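Local structure of Lmaj004091aaa (Leishmania major, 1XTP) at residues 32-37 / 171-176; 83-88 / 248-253; 106-111 / 117-122. The protein probably transfers methyl groups from S-adenosyl-L-methionine to the N-terminal amino group of proteins that begin with an X-Pro-Lys sequence. All coordinates share one frame; numbering follows the deposited sequence.

The three contacts are spread over a methyltransferase with a seven-stranded Rossmann-like sheet and differ in their distance from the bound S-adenosyl-L-homoselenocysteine. Contact 3 reaches the ligand directly, through Arg106 and Ile107. In contact 1 the side chain of Leu171 lies about 5 Å from the ligand, and in contact 2 that of Met250 about 11 Å. Contacts 2 and 3 have centres 16 Å apart, both reach the seven-stranded sheet, and touch: Arg83 CB is 3.6 Å from Leu111 CD1. Contact 1 stands apart, its centre 27 Å from that of contact 2 and 29 Å from that of contact 3, joining helix 30-37 to the start of helix 173-186.

Contact 1: 32-37 / 171-176; sequences EMWKAE and LTDADF
Trp34, on the N-terminal helix 30-37, lays its indole against Thr172 and Asp173 at the capped start of helix 173-186. Thr172 is the N-cap: its OG1 accepts from Asp175 N at 3.0 Å. From CB the tryptophan chain sets out with CG anti to the carbonyl carbon (chi1 -64°), which carries the ring across to the other segment. Along the five-membered ring, Trp34 NE1 is the polar atom and gives its N-H to Asp173 OD2 at 3.1 Å, with 156° at the hydrogen. The acceptor lies nearly in the indole plane, whereas NE1 meets OD2 from well above the carboxylate plane; the two planes stand steeply to each other. Trp34 CE2, next along, is 3.7 Å from Asp173 CG. Trp34 CZ2 then passes 3.3 Å from Asp173 N, which sits over the rim of one ring face. At the far end Trp34 CH2 packs on Thr172 CA at 3.6 Å. Thr172 CB forms a CH-pi contact over the same face, 4.3 Å from the centroid of the Trp34 six-membered ring and 17° off its normal. The carboxylate is fixed by more than the indole: Arg216 forms a salt bridge with OD1, and His220 bonds to OD2. These partners, with the helix start, would probably stabilise its negative charge. Trp49 of helix 49-58 meets the Trp34 ring edge-to-face. Opposite Thr172, the indole is covered from its own helix by the selenomethionine Met33, whose methyl carbon CE stands 3.5 Å above the Trp34 ring plane, over the ring centre.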
loop_
_atom_site.group_PDB
_atom_site.type_symbol
_atom_site.label_atom_id
_atom_site.label_comp_id
_atom_site.label_asym_id
_atom_site.label_seq_id
_atom_site.Cartn_x
_atom_site.Cartn_y
_atom_site.Cartn_z
ATOM N N GLU A 32 -6.490 -5.159 -20.821
ATOM C CA GLU A 32 -5.840 -4.492 -21.929
ATOM C C GLU A 32 -4.593 -3.707 -21.452
ATOM O O GLU A 32 -3.557 -3.723 -22.097
ATOM C CB GLU A 32 -6.852 -3.547 -22.594
ATOM C CG GLU A 32 -6.391 -2.962 -23.911
ATOM C CD GLU A 32 -7.146 -1.708 -24.322
ATOM O OE1 GLU A 32 -8.129 -1.325 -23.662
ATOM O OE2 GLU A 32 -6.731 -1.085 -25.321
HETATM N N MSE A 33 -4.710 -3.018 -20.323
HETATM C CA MSE A 33 -3.607 -2.219 -19.787
HETATM C C MSE A 33 -2.416 -3.051 -19.344
HETATM O O MSE A 33 -1.278 -2.731 -19.683
HETATM C CB MSE A 33 -4.103 -1.372 -18.624
HETATM C CG MSE A 33 -3.061 -0.475 -18.013
HETATM SE SE MSE A 33 -2.139 -1.323 -16.528
HETATM C CE MSE A 33 -3.669 -1.379 -15.327
ATOM N N TRP A 34 -2.652 -4.109 -18.572
ATOM C CA TRP A 34 -1.540 -4.973 -18.146
ATOM C C TRP A 34 -0.813 -5.613 -19.335
ATOM O O TRP A 34 0.383 -5.868 -19.239
ATOM C CB TRP A 34 -1.998 -6.082 -17.177
ATOM C CG TRP A 34 -2.532 -5.584 -15.861
ATOM C CD1 TRP A 34 -3.765 -5.847 -15.336
ATOM C CD2 TRP A 34 -1.875 -4.713 -14.923
ATOM N NE1 TRP A 34 -3.920 -5.207 -14.123
ATOM C CE2 TRP A 34 -2.777 -4.498 -13.849
ATOM C CE3 TRP A 34 -0.630 -4.068 -14.896
ATOM C CZ2 TRP A 34 -2.460 -3.699 -12.755
ATOM C CZ3 TRP A 34 -0.313 -3.259 -13.805
ATOM C CH2 TRP A 34 -1.228 -3.078 -12.754
ATOM N N LYS A 35 -1.519 -5.889 -20.438
ATOM C CA LYS A 35 -0.856 -6.383 -21.644
ATOM C C LYS A 35 0.070 -5.317 -22.215
ATOM O O LYS A 35 1.111 -5.641 -22.767
ATOM C CB LYS A 35 -1.873 -6.850 -22.696
ATOM C CG LYS A 35 -2.418 -8.243 -22.430
ATOM C CD LYS A 35 -3.670 -8.564 -23.246
ATOM C CE LYS A 35 -3.362 -8.922 -24.690
ATOM N NZ LYS A 35 -4.623 -9.272 -25.428
ATOM N N ALA A 36 -0.296 -4.042 -22.059
ATOM C CA ALA A 36 0.549 -2.933 -22.529
ATOM C C ALA A 36 1.718 -2.652 -21.584
ATOM O O ALA A 36 2.842 -2.380 -22.019
ATOM C CB ALA A 36 -0.291 -1.659 -22.714
ATOM N N GLU A 37 1.458 -2.720 -20.291
ATOM C CA GLU A 37 2.411 -2.263 -19.307
ATOM C C GLU A 37 3.381 -3.332 -18.795
ATOM O O GLU A 37 4.403 -2.975 -18.207
ATOM C CB GLU A 37 1.654 -1.663 -18.107
ATOM C CG GLU A 37 1.008 -0.331 -18.399
ATOM C CD GLU A 37 2.011 0.823 -18.517
ATOM O OE1 GLU A 37 3.027 0.840 -17.773
ATOM O OE2 GLU A 37 1.773 1.726 -19.349
ATOM N N LEU A 171 2.216 -2.401 -7.123
ATOM C CA LEU A 171 1.944 -3.788 -7.443
ATOM C C LEU A 171 1.081 -3.944 -8.690
ATOM O O LEU A 171 0.119 -3.204 -8.872
ATOM C CB LEU A 171 1.249 -4.494 -6.268
ATOM C CG LEU A 171 2.029 -4.677 -4.966
ATOM C CD1 LEU A 171 1.085 -5.041 -3.807
ATOM C CD2 LEU A 171 3.139 -5.739 -5.117
ATOM N N THR A 172 1.411 -4.926 -9.537
ATOM C CA THR A 172 0.452 -5.357 -10.566
ATOM C C THR A 172 -0.752 -5.942 -9.857
ATOM O O THR A 172 -0.671 -6.290 -8.688
ATOM C CB THR A 172 1.006 -6.411 -11.491
ATOM O OG1 THR A 172 1.191 -7.650 -10.786
ATOM C CG2 THR A 172 2.327 -5.949 -12.090
ATOM N N ASP A 173 -1.871 -6.085 -10.550
ATOM C CA ASP A 173 -3.047 -6.671 -9.912
ATOM C C ASP A 173 -2.803 -8.120 -9.511
ATOM O O ASP A 173 -3.288 -8.561 -8.456
ATOM C CB ASP A 173 -4.264 -6.624 -10.840
ATOM C CG ASP A 173 -4.929 -5.265 -10.886
ATOM O OD1 ASP A 173 -4.536 -4.350 -10.139
ATOM O OD2 ASP A 173 -5.851 -5.117 -11.704
ATOM N N ALA A 174 -2.125 -8.866 -10.388
ATOM C CA ALA A 174 -1.761 -10.239 -10.106
ATOM C C ALA A 174 -0.965 -10.340 -8.814
ATOM O O ALA A 174 -1.230 -11.219 -7.998
ATOM C CB ALA A 174 -0.941 -10.841 -11.275
ATOM N N ASP A 175 0.018 -9.449 -8.636
ATOM C CA ASP A 175 0.889 -9.484 -7.463
ATOM C C ASP A 175 0.207 -8.919 -6.217
ATOM O O ASP A 175 0.542 -9.329 -5.117
ATOM C CB ASP A 175 2.202 -8.763 -7.740
ATOM C CG ASP A 175 3.107 -9.554 -8.682
ATOM O OD1 ASP A 175 2.854 -10.760 -8.883
ATOM O OD2 ASP A 175 4.067 -8.977 -9.222
ATOM N N PHE A 176 -0.736 -8.001 -6.423
ATOM C CA PHE A 176 -1.611 -7.436 -5.376
ATOM C C PHE A 176 -2.411 -8.594 -4.802
ATOM O O PHE A 176 -2.391 -8.837 -3.597
ATOM C CB PHE A 176 -2.536 -6.373 -6.000
ATOM C CG PHE A 176 -3.414 -5.606 -5.008
ATOM C CD1 PHE A 176 -4.446 -6.240 -4.307
ATOM C CD2 PHE A 176 -3.228 -4.236 -4.813
ATOM C CE1 PHE A 176 -5.250 -5.542 -3.417
ATOM C CE2 PHE A 176 -4.070 -3.505 -3.928
ATOM C CZ PHE A 176 -5.057 -4.158 -3.227
#

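Contact 2: 83-88 / 248-253; sequences RNFIAS and LKMYAL
A Met-aromatic contact between Phe85 and the selenomethionine Met250 packs helix 75-87 against the sheet of the Rossmann-like methyltransferase fold. The Phe85 CG lies anti to its own amide nitrogen (chi1 -176°), which sends the ring toward strand 248-253. Met250 CB covers one face almost centrally: it is 4.0 Å from the Phe85 centroid and only 3° off the ring normal, which identifies a CH-pi contact. The selenium lies farther round, approaching the ring obliquely at 4.5 Å from Met250 SE to the Phe85 centroid. It is closer to the root of the side chain, with Met250 SE 3.6 Å from Phe85 CB, because the Met250 chain heads back toward the helix as the ring heads for the strand. The far end of the ring belongs to Ala252, two residues along the strand and on the same side of it. Its methyl CB packs on Phe85 CE2 at 3.7 Å, while Ala252 N sits near the ring plane at the edge, 3.6 Å from Phe85 CZ. No hydrogen bond crosses the interface; the strand bonds through its backbone to the neighbouring strands, as Met250 does with Ala236 and Tyr251 with Phe195. All four touching residues, Tyr251 included, are buried. Locally the helix and strand axes run 9.9 Å apart with an angle of 24° between their directions. Strand 248-253 lies between strands 191-198 and 232-237, antiparallel to both; Phe85 also touches Lys234 of the latter, while Tyr251, pointing away from helix 75-87, packs on helix 218-228 and hydrogen-bonds to Asp218.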
loop_
_atom_site.group_PDB
_atom_site.type_symbol
_atom_site.label_atom_id
_atom_site.label_comp_id
_atom_site.label_asym_id
_atom_site.label_seq_id
_atom_site.Cartn_x
_atom_site.Cartn_y
_atom_site.Cartn_z
ATOM N N ARG A 83 -4.413 6.062 13.614
ATOM C CA ARG A 83 -4.443 5.702 15.029
ATOM C C ARG A 83 -5.882 5.479 15.538
ATOM O O ARG A 83 -6.170 4.467 16.209
ATOM C CB ARG A 83 -3.741 6.766 15.857
ATOM C CG ARG A 83 -3.606 6.357 17.304
ATOM C CD ARG A 83 -3.104 7.492 18.183
ATOM N NE ARG A 83 -4.070 8.576 18.363
ATOM C CZ ARG A 83 -5.217 8.485 19.046
ATOM N NH1 ARG A 83 -5.604 7.340 19.614
ATOM N NH2 ARG A 83 -5.998 9.558 19.149
ATOM N N ASN A 84 -6.775 6.411 15.204
ATOM C CA ASN A 84 -8.203 6.288 15.543
ATOM C C ASN A 84 -8.871 5.084 14.854
ATOM O O ASN A 84 -9.655 4.368 15.462
ATOM C CB ASN A 84 -8.950 7.588 15.215
ATOM C CG ASN A 84 -8.553 8.747 16.136
ATOM O OD1 ASN A 84 -8.059 8.536 17.237
ATOM N ND2 ASN A 84 -8.773 9.975 15.680
ATOM N N PHE A 85 -8.516 4.842 13.599
ATOM C CA PHE A 85 -9.039 3.693 12.872
ATOM C C PHE A 85 -8.581 2.382 13.507
ATOM O O PHE A 85 -9.406 1.520 13.793
ATOM C CB PHE A 85 -8.615 3.740 11.398
ATOM C CG PHE A 85 -9.205 2.631 10.552
ATOM C CD1 PHE A 85 -10.474 2.746 10.017
ATOM C CD2 PHE A 85 -8.475 1.483 10.277
ATOM C CE1 PHE A 85 -11.003 1.736 9.226
ATOM C CE2 PHE A 85 -9.004 0.477 9.490
ATOM C CZ PHE A 85 -10.272 0.606 8.966
ATOM N N ILE A 86 -7.278 2.240 13.726
ATOM C CA ILE A 86 -6.742 1.013 14.339
ATOM C C ILE A 86 -7.298 0.771 15.751
ATOM O O ILE A 86 -7.599 -0.374 16.117
ATOM C CB ILE A 86 -5.210 1.021 14.406
ATOM C CG1 ILE A 86 -4.614 0.990 12.990
ATOM C CG2 ILE A 86 -4.708 -0.182 15.213
ATOM C CD1 ILE A 86 -3.221 1.549 12.921
ATOM N N ALA A 87 -7.441 1.847 16.526
ATOM C CA ALA A 87 -8.022 1.760 17.867
ATOM C C ALA A 87 -9.390 1.114 17.849
ATOM O O ALA A 87 -9.749 0.377 18.762
ATOM C CB ALA A 87 -8.112 3.137 18.512
ATOM N N SER A 88 -10.146 1.377 16.795
ATOM C CA SER A 88 -11.502 0.888 16.693
ATOM C C SER A 88 -11.642 -0.576 16.242
ATOM O O SER A 88 -12.761 -1.072 16.130
ATOM C CB SER A 88 -12.259 1.761 15.706
ATOM O OG SER A 88 -11.798 1.510 14.389
ATOM N N LEU A 248 -8.433 9.413 0.511
ATOM C CA LEU A 248 -7.583 8.410 1.114
ATOM C C LEU A 248 -8.448 7.456 1.931
ATOM O O LEU A 248 -9.028 7.854 2.945
ATOM C CB LEU A 248 -6.561 9.132 1.981
ATOM C CG LEU A 248 -5.454 8.351 2.666
ATOM C CD1 LEU A 248 -4.588 7.674 1.647
ATOM C CD2 LEU A 248 -4.649 9.338 3.504
ATOM N N LYS A 249 -8.542 6.207 1.491
ATOM C CA LYS A 249 -9.364 5.219 2.182
ATOM C C LYS A 249 -8.542 4.188 2.987
ATOM O O LYS A 249 -7.512 3.678 2.549
ATOM C CB LYS A 249 -10.295 4.491 1.194
ATOM C CG LYS A 249 -11.609 4.068 1.829
ATOM C CD LYS A 249 -12.608 3.457 0.850
ATOM C CE LYS A 249 -13.789 2.813 1.585
ATOM N NZ LYS A 249 -14.488 1.765 0.769
HETATM N N MSE A 250 -9.033 3.887 4.170
HETATM C CA MSE A 250 -8.487 2.825 5.001
HETATM C C MSE A 250 -9.401 1.613 4.981
HETATM O O MSE A 250 -10.616 1.750 5.063
HETATM C CB MSE A 250 -8.382 3.322 6.432
HETATM C CG MSE A 250 -7.338 4.382 6.617
HETATM SE SE MSE A 250 -7.529 5.298 8.316
HETATM C CE MSE A 250 -8.897 6.617 7.779
ATOM N N TYR A 251 -8.793 0.433 4.889
ATOM C CA TYR A 251 -9.470 -0.838 5.008
ATOM C C TYR A 251 -8.791 -1.697 6.070
ATOM O O TYR A 251 -7.566 -1.805 6.089
ATOM C CB TYR A 251 -9.383 -1.622 3.704
ATOM C CG TYR A 251 -9.887 -0.927 2.468
ATOM C CD1 TYR A 251 -9.023 -0.175 1.679
ATOM C CD2 TYR A 251 -11.211 -1.072 2.047
ATOM C CE1 TYR A 251 -9.460 0.447 0.533
ATOM C CE2 TYR A 251 -11.663 -0.455 0.876
ATOM C CZ TYR A 251 -10.774 0.296 0.132
ATOM O OH TYR A 251 -11.181 0.922 -1.014
ATOM N N ALA A 252 -9.587 -2.308 6.940
ATOM C CA ALA A 252 -9.092 -3.355 7.842
ATOM C C ALA A 252 -9.536 -4.692 7.276
ATOM O O ALA A 252 -10.729 -4.919 7.129
ATOM C CB ALA A 252 -9.634 -3.183 9.205
ATOM N N LEU A 253 -8.574 -5.558 6.962
ATOM C CA LEU A 253 -8.844 -6.804 6.239
ATOM C C LEU A 253 -8.376 -8.008 7.066
ATOM O O LEU A 253 -7.369 -7.934 7.766
ATOM C CB LEU A 253 -8.135 -6.803 4.868
ATOM C CG LEU A 253 -8.286 -5.551 3.977
ATOM C CD1 LEU A 253 -7.195 -5.471 2.931
ATOM C CD2 LEU A 253 -9.648 -5.529 3.310
#

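Contact 3: 106-111 / 117-122. With SAI (S-adenosyl-L-homoselenocysteine), chain B.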
loop_
_atom_site.group_PDB
_atom_site.type_symbol
_atom_site.label_atom_id
_atom_site.label_comp_id
_atom_site.label_asym_id
_atom_site.label_seq_id
_atom_site.Cartn_x
_atom_site.Cartn_y
_atom_site.Cartn_z
ATOM N N ARG A 106 8.389 6.239 8.448
ATOM C CA ARG A 106 7.503 7.283 8.969
ATOM C C ARG A 106 6.319 6.757 9.780
ATOM O O ARG A 106 6.000 7.297 10.868
ATOM C CB ARG A 106 6.963 8.123 7.803
ATOM C CG ARG A 106 6.047 9.297 8.225
ATOM C CD ARG A 106 5.409 9.967 6.988
ATOM N NE ARG A 106 4.462 9.053 6.344
ATOM C CZ ARG A 106 3.176 8.921 6.659
ATOM N NH1 ARG A 106 2.606 9.670 7.591
ATOM N NH2 ARG A 106 2.444 8.036 6.008
ATOM N N ILE A 107 5.636 5.741 9.244
ATOM C CA ILE A 107 4.511 5.166 9.934
ATOM C C ILE A 107 4.964 4.393 11.204
ATOM O O ILE A 107 4.333 4.487 12.267
ATOM C CB ILE A 107 3.648 4.274 8.984
ATOM C CG1 ILE A 107 3.087 5.125 7.827
ATOM C CG2 ILE A 107 2.489 3.603 9.779
ATOM C CD1 ILE A 107 2.466 4.325 6.695
ATOM N N THR A 108 6.046 3.640 11.088
ATOM C CA THR A 108 6.615 2.934 12.232
ATOM C C THR A 108 7.044 3.924 13.323
ATOM O O THR A 108 6.722 3.727 14.488
ATOM C CB THR A 108 7.802 2.035 11.825
ATOM O OG1 THR A 108 7.361 1.087 10.850
ATOM C CG2 THR A 108 8.387 1.262 13.043
ATOM N N LYS A 109 7.725 5.002 12.941
ATOM C CA LYS A 109 8.249 5.953 13.916
ATOM C C LYS A 109 7.140 6.655 14.697
ATOM O O LYS A 109 7.243 6.804 15.913
ATOM C CB LYS A 109 9.153 7.000 13.246
ATOM C CG LYS A 109 9.839 7.932 14.252
ATOM C CD LYS A 109 11.021 8.670 13.658
ATOM N N ASN A 110 6.085 7.061 13.989
ATOM C CA ASN A 110 5.059 7.937 14.543
ATOM C C ASN A 110 3.788 7.215 14.977
ATOM O O ASN A 110 2.944 7.818 15.607
ATOM C CB ASN A 110 4.695 9.017 13.516
ATOM C CG ASN A 110 5.867 9.917 13.186
ATOM O OD1 ASN A 110 6.171 10.853 13.931
ATOM N ND2 ASN A 110 6.564 9.610 12.084
ATOM N N LEU A 111 3.633 5.944 14.630
ATOM C CA LEU A 111 2.420 5.233 15.024
ATOM C C LEU A 111 2.697 3.872 15.621
ATOM O O LEU A 111 2.269 3.586 16.725
ATOM C CB LEU A 111 1.449 5.099 13.841
ATOM C CG LEU A 111 0.057 4.514 14.154
ATOM C CD1 LEU A 111 -0.602 5.117 15.408
ATOM C CD2 LEU A 111 -0.844 4.678 12.969
ATOM N N ALA A 117 4.515 -3.896 20.437
ATOM C CA ALA A 117 5.722 -4.279 21.127
ATOM C C ALA A 117 6.942 -4.307 20.195
ATOM O O ALA A 117 8.007 -3.835 20.557
ATOM C CB ALA A 117 5.530 -5.650 21.810
ATOM N N THR A 118 6.779 -4.854 18.996
ATOM C CA THR A 118 7.857 -4.901 18.008
ATOM C C THR A 118 7.288 -4.613 16.632
ATOM O O THR A 118 6.216 -5.097 16.297
ATOM C CB THR A 118 8.499 -6.281 17.978
ATOM O OG1 THR A 118 8.804 -6.687 19.315
ATOM C CG2 THR A 118 9.776 -6.283 17.116
ATOM N N THR A 119 7.995 -3.809 15.845
ATOM C CA THR A 119 7.621 -3.542 14.465
ATOM C C THR A 119 8.771 -3.898 13.509
ATOM O O THR A 119 9.883 -3.450 13.716
ATOM C CB THR A 119 7.240 -2.062 14.297
ATOM O OG1 THR A 119 6.162 -1.751 15.184
ATOM C CG2 THR A 119 6.802 -1.758 12.868
ATOM N N ASP A 120 8.481 -4.708 12.485
ATOM C CA ASP A 120 9.415 -4.990 11.396
ATOM C C ASP A 120 9.127 -4.072 10.202
ATOM O O ASP A 120 8.006 -3.604 10.038
ATOM C CB ASP A 120 9.253 -6.421 10.910
ATOM C CG ASP A 120 9.595 -7.435 11.941
ATOM O OD1 ASP A 120 10.346 -7.136 12.891
ATOM O OD2 ASP A 120 9.140 -8.582 11.765
ATOM N N LEU A 121 10.136 -3.858 9.361
ATOM C CA LEU A 121 10.055 -2.952 8.196
ATOM C C LEU A 121 10.401 -3.705 6.914
ATOM O O LEU A 121 11.333 -4.506 6.911
ATOM C CB LEU A 121 11.060 -1.814 8.343
ATOM C CG LEU A 121 10.621 -0.634 9.206
ATOM C CD1 LEU A 121 10.801 -0.948 10.667
ATOM C CD2 LEU A 121 11.401 0.626 8.819
ATOM N N LEU A 122 9.648 -3.448 5.842
ATOM C CA LEU A 122 9.885 -4.061 4.548
ATOM C C LEU A 122 9.988 -2.930 3.516
ATOM O O LEU A 122 9.038 -2.206 3.328
ATOM C CB LEU A 122 8.730 -5.011 4.203
ATOM C CG LEU A 122 8.787 -5.738 2.839
ATOM C CD1 LEU A 122 7.982 -7.011 2.878
ATOM C CD2 LEU A 122 8.289 -4.865 1.693
HETATM N N SAI B . 4.619 3.672 3.445
HETATM C CA SAI B . 5.541 4.807 3.741
HETATM C CB SAI B . 6.256 5.241 2.479
HETATM C CG SAI B . 5.379 5.755 1.348
HETATM SE SE SAI B . 6.513 6.257 -0.182
HETATM C C SAI B . 4.824 6.035 4.278
HETATM O O SAI B . 3.610 6.167 4.129
HETATM O OXT SAI B . 5.450 6.934 4.838
HETATM C "C5'" SAI B . 6.330 4.559 -1.175
HETATM C "C4'" SAI B . 7.389 3.520 -0.795
HETATM O "O4'" SAI B . 7.096 2.336 -1.477
HETATM C "C3'" SAI B . 8.813 3.880 -1.188
HETATM O "O3'" SAI B . 9.676 3.750 -0.089
HETATM C "C2'" SAI B . 9.218 2.896 -2.260
HETATM O "O2'" SAI B . 10.600 2.566 -2.216
HETATM C "C1'" SAI B . 8.325 1.746 -1.867
HETATM N N9 SAI B . 8.078 0.774 -2.921
HETATM C C8 SAI B . 8.035 1.005 -4.277
HETATM N N7 SAI B . 7.771 -0.150 -4.882
HETATM C C5 SAI B . 7.629 -1.118 -3.928
HETATM C C6 SAI B . 7.342 -2.479 -4.001
HETATM N N6 SAI B . 7.159 -3.054 -5.191
HETATM N N1 SAI B . 7.262 -3.224 -2.836
HETATM C C2 SAI B . 7.478 -2.633 -1.598
HETATM N N3 SAI B . 7.749 -1.277 -1.538
HETATM C C4 SAI B . 7.814 -0.543 -2.683
#
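The flat guanidinium of Arg106 presents an edge to the carboxylate of S-adenosyl-L-homoselenocysteine, each oxygen taking one N-H. Arg106 NE gives to ligand OXT at 2.8 Å. The bond from Arg106 NH2 to ligand O, 2.9 Å long, is nearly straight (170° at the hydrogen). A bend at chi3 (68°) turns this edge to the ligand. The group's orientation is further set by Asp78 and His75, both bonded to NH1. Ile107 CD1 makes a van der Waals contact with ligand O, 3.4 Å away. A second flat group, the Asn110 amide, has Arg106 O close to its plane: Asn110 ND2 bonds to that oxygen at 2.7 Å, and the helical Asn110 N is its second donor.

Between helix and strand the packing is carried by Thr108. Its methyl meets that of Thr119 tip to tip, with Thr108 CG2 and Thr119 CG2 a tight 3.4 Å apart. Leu121 CD1 approaches Thr108 OG1 to 4.0 Å, but that hydroxyl has its polar partner in Asp99. Helix 106-115 thus lies on the sheet as the crossover of a beta-alpha-beta unit between the parallel neighbours 96-100 and 118-123, with helix 75-87 beside it.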